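Local coordinates for ribosomal RNA small subunit methyltransferase E (Legionella pneumophila, PDB 5O95), which probably methylates the N3 position of a specific uridine of 16S ribosomal RNA, using S-adenosyl-L-methionine as the methyl donor, at residues Cys109-Ile114 with Asp160-Glu165. Sequence-based numbering, arbitrary orientation.
Sequences CITPLI and DQFVRE
The short helix 159-165 lies against one face of the parallel beta sheet of the RNA methyltransferase domain, where its Phe162 projects onto Thr111 and Leu113 of strand 109-114. Alternate residues of the strand face the helix; the Phe162 ring reaches toward Thr111, while Leu113 meets the side chain nearer its base. Phe162 has CG anti to its own backbone N (chi1 -177°), which carries the ring away from the helix and across to the strand. Its rim then lies beside Thr111: CE1 is 4.1 Å from Thr111 OG1, which sits at the ring edge, near the ring plane, and 4.2 Å from Thr111 CB. Leu113 meets the root of the same side chain, with CD1 3.8 Å from Phe162 CB; the two side chains run at about a right angle, and this methyl approaches the ring obliquely.

The sheet belongs to the SPOUT-clan methyltransferase domain, and 109-114 runs in it between strands 82-88 and 152-158, all parallel. Strand 152-158 leads directly into the helix, which therefore folds back over the strand next to the one it follows. At the closest point, Leu113 CA and Phe162 CA are 7.9 Å apart, a gap spanned by side chains.

Thr111 OG1 is buried but hydrogen-bonded to NE2 of His84 on strand 82-88, and the His84 ring also packs edge-to-face with Phe162, so that His84 bridges the two segments. The side chain of Leu113 lies about 6 Å from Gly197, a residue seen to bind S-adenosyl-L-methionine, although no cofactor is bound to this chain. On the helix itself, Gln161 NE2 donates a nearly straight hydrogen bond of 2.9 Å to Glu165 OE2, reaching it from above the carboxylate plane and linking successive turns.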
loop_
_atom_site.group_PDB
_atom_site.type_symbol
_atom_site.label_atom_id
_atom_site.label_comp_id
_atom_site.label_asym_id
_atom_site.label_seq_id
_atom_site.Cartn_x
_atom_site.Cartn_y
_atom_site.Cartn_z
ATOM N N CYS B 109 0.916 11.403 -13.142
ATOM C CA CYS B 109 -0.084 12.456 -13.014
ATOM C C CYS B 109 -1.170 11.955 -12.079
ATOM O O CYS B 109 -1.531 10.781 -12.134
ATOM C CB CYS B 109 -0.752 12.728 -14.361
ATOM S SG CYS B 109 -1.641 14.300 -14.431
ATOM N N ILE B 110 -1.701 12.850 -11.247
ATOM C CA ILE B 110 -2.759 12.510 -10.297
ATOM C C ILE B 110 -3.855 13.557 -10.413
ATOM O O ILE B 110 -3.571 14.750 -10.288
ATOM C CB ILE B 110 -2.250 12.492 -8.842
ATOM C CG1 ILE B 110 -1.036 11.590 -8.690
ATOM C CG2 ILE B 110 -3.379 12.012 -7.909
ATOM C CD1 ILE B 110 -0.222 11.893 -7.451
ATOM N N THR B 111 -5.101 13.114 -10.589
ATOM C CA THR B 111 -6.267 14.005 -10.553
ATOM C C THR B 111 -7.194 13.592 -9.419
ATOM O O THR B 111 -7.684 12.452 -9.417
ATOM C CB THR B 111 -7.041 13.966 -11.882
ATOM O OG1 THR B 111 -6.217 14.472 -12.937
ATOM C CG2 THR B 111 -8.328 14.807 -11.781
ATOM N N PRO B 112 -7.451 14.446 -8.432
ATOM C CA PRO B 112 -8.529 14.152 -7.476
ATOM C C PRO B 112 -9.850 14.173 -8.225
ATOM O O PRO B 112 -10.119 15.075 -9.011
ATOM C CB PRO B 112 -8.429 15.302 -6.462
ATOM C CG PRO B 112 -7.020 15.871 -6.654
ATOM C CD PRO B 112 -6.747 15.695 -8.113
ATOM N N LEU B 113 -10.663 13.143 -8.007
ATOM C CA LEU B 113 -11.857 12.920 -8.801
ATOM C C LEU B 113 -13.088 13.062 -7.919
ATOM O O LEU B 113 -13.109 12.582 -6.785
ATOM C CB LEU B 113 -11.815 11.515 -9.411
ATOM C CG LEU B 113 -12.815 11.193 -10.521
ATOM C CD1 LEU B 113 -12.602 12.096 -11.747
ATOM C CD2 LEU B 113 -12.707 9.728 -10.902
ATOM N N ILE B 114 -14.113 13.725 -8.445
ATOM C CA ILE B 114 -15.412 13.821 -7.784
ATOM C C ILE B 114 -16.380 12.987 -8.595
ATOM O O ILE B 114 -16.516 13.185 -9.809
ATOM C CB ILE B 114 -15.881 15.283 -7.676
ATOM C CG1 ILE B 114 -14.779 16.125 -7.025
ATOM C CG2 ILE B 114 -17.173 15.344 -6.881
ATOM C CD1 ILE B 114 -14.969 17.626 -7.221
ATOM N N ASP B 160 -17.218 13.373 -15.440
ATOM C CA ASP B 160 -17.532 13.635 -16.840
ATOM C C ASP B 160 -16.442 14.459 -17.515
ATOM O O ASP B 160 -16.071 14.182 -18.662
ATOM C CB ASP B 160 -18.911 14.288 -16.999
ATOM C CG ASP B 160 -19.027 15.617 -16.286
ATOM O OD1 ASP B 160 -18.169 15.949 -15.447
ATOM O OD2 ASP B 160 -20.004 16.339 -16.568
ATOM N N GLN B 161 -15.917 15.473 -16.824
ATOM C CA GLN B 161 -14.780 16.208 -17.372
ATOM C C GLN B 161 -13.568 15.305 -17.548
ATOM O O GLN B 161 -12.853 15.400 -18.554
ATOM C CB GLN B 161 -14.424 17.403 -16.488
ATOM C CG GLN B 161 -13.270 18.207 -17.051
ATOM C CD GLN B 161 -13.050 19.520 -16.332
ATOM O OE1 GLN B 161 -13.687 19.804 -15.320
ATOM N NE2 GLN B 161 -12.132 20.329 -16.852
ATOM N N PHE B 162 -13.313 14.413 -16.588
ATOM C CA PHE B 162 -12.131 13.567 -16.699
ATOM C C PHE B 162 -12.206 12.655 -17.917
ATOM O O PHE B 162 -11.238 12.535 -18.674
ATOM C CB PHE B 162 -11.895 12.753 -15.429
ATOM C CG PHE B 162 -10.648 11.942 -15.490
ATOM C CD1 PHE B 162 -9.428 12.499 -15.143
ATOM C CD2 PHE B 162 -10.687 10.626 -15.927
ATOM C CE1 PHE B 162 -8.263 11.747 -15.219
ATOM C CE2 PHE B 162 -9.530 9.874 -16.012
ATOM C CZ PHE B 162 -8.318 10.436 -15.660
ATOM N N VAL B 163 -13.344 11.984 -18.118
ATOM C CA VAL B 163 -13.426 11.084 -19.263
ATOM C C VAL B 163 -13.448 11.852 -20.583
ATOM O O VAL B 163 -12.945 11.359 -21.600
ATOM C CB VAL B 163 -14.579 10.071 -19.119
ATOM C CG1 VAL B 163 -14.485 9.363 -17.769
ATOM C CG2 VAL B 163 -15.937 10.732 -19.315
ATOM N N ARG B 164 -14.003 13.070 -20.592
ATOM C CA ARG B 164 -14.051 13.845 -21.827
ATOM C C ARG B 164 -12.646 14.233 -22.280
ATOM O O ARG B 164 -12.341 14.203 -23.478
ATOM C CB ARG B 164 -14.948 15.073 -21.637
ATOM C CG ARG B 164 -14.480 16.323 -22.367
ATOM C CD ARG B 164 -15.595 17.362 -22.469
ATOM N NE ARG B 164 -16.327 17.521 -21.216
ATOM C CZ ARG B 164 -16.031 18.421 -20.284
ATOM N NH1 ARG B 164 -15.014 19.254 -20.461
ATOM N NH2 ARG B 164 -16.756 18.488 -19.173
ATOM N N GLU B 165 -11.764 14.542 -21.330
ATOM C CA GLU B 165 -10.440 15.063 -21.645
ATOM C C GLU B 165 -9.363 13.993 -21.760
ATOM O O GLU B 165 -8.284 14.284 -22.292
ATOM C CB GLU B 165 -10.005 16.074 -20.579
ATOM C CG GLU B 165 -10.908 17.289 -20.499
ATOM C CD GLU B 165 -10.523 18.229 -19.375
ATOM O OE1 GLU B 165 -9.732 17.831 -18.493
ATOM O OE2 GLU B 165 -11.023 19.369 -19.372
#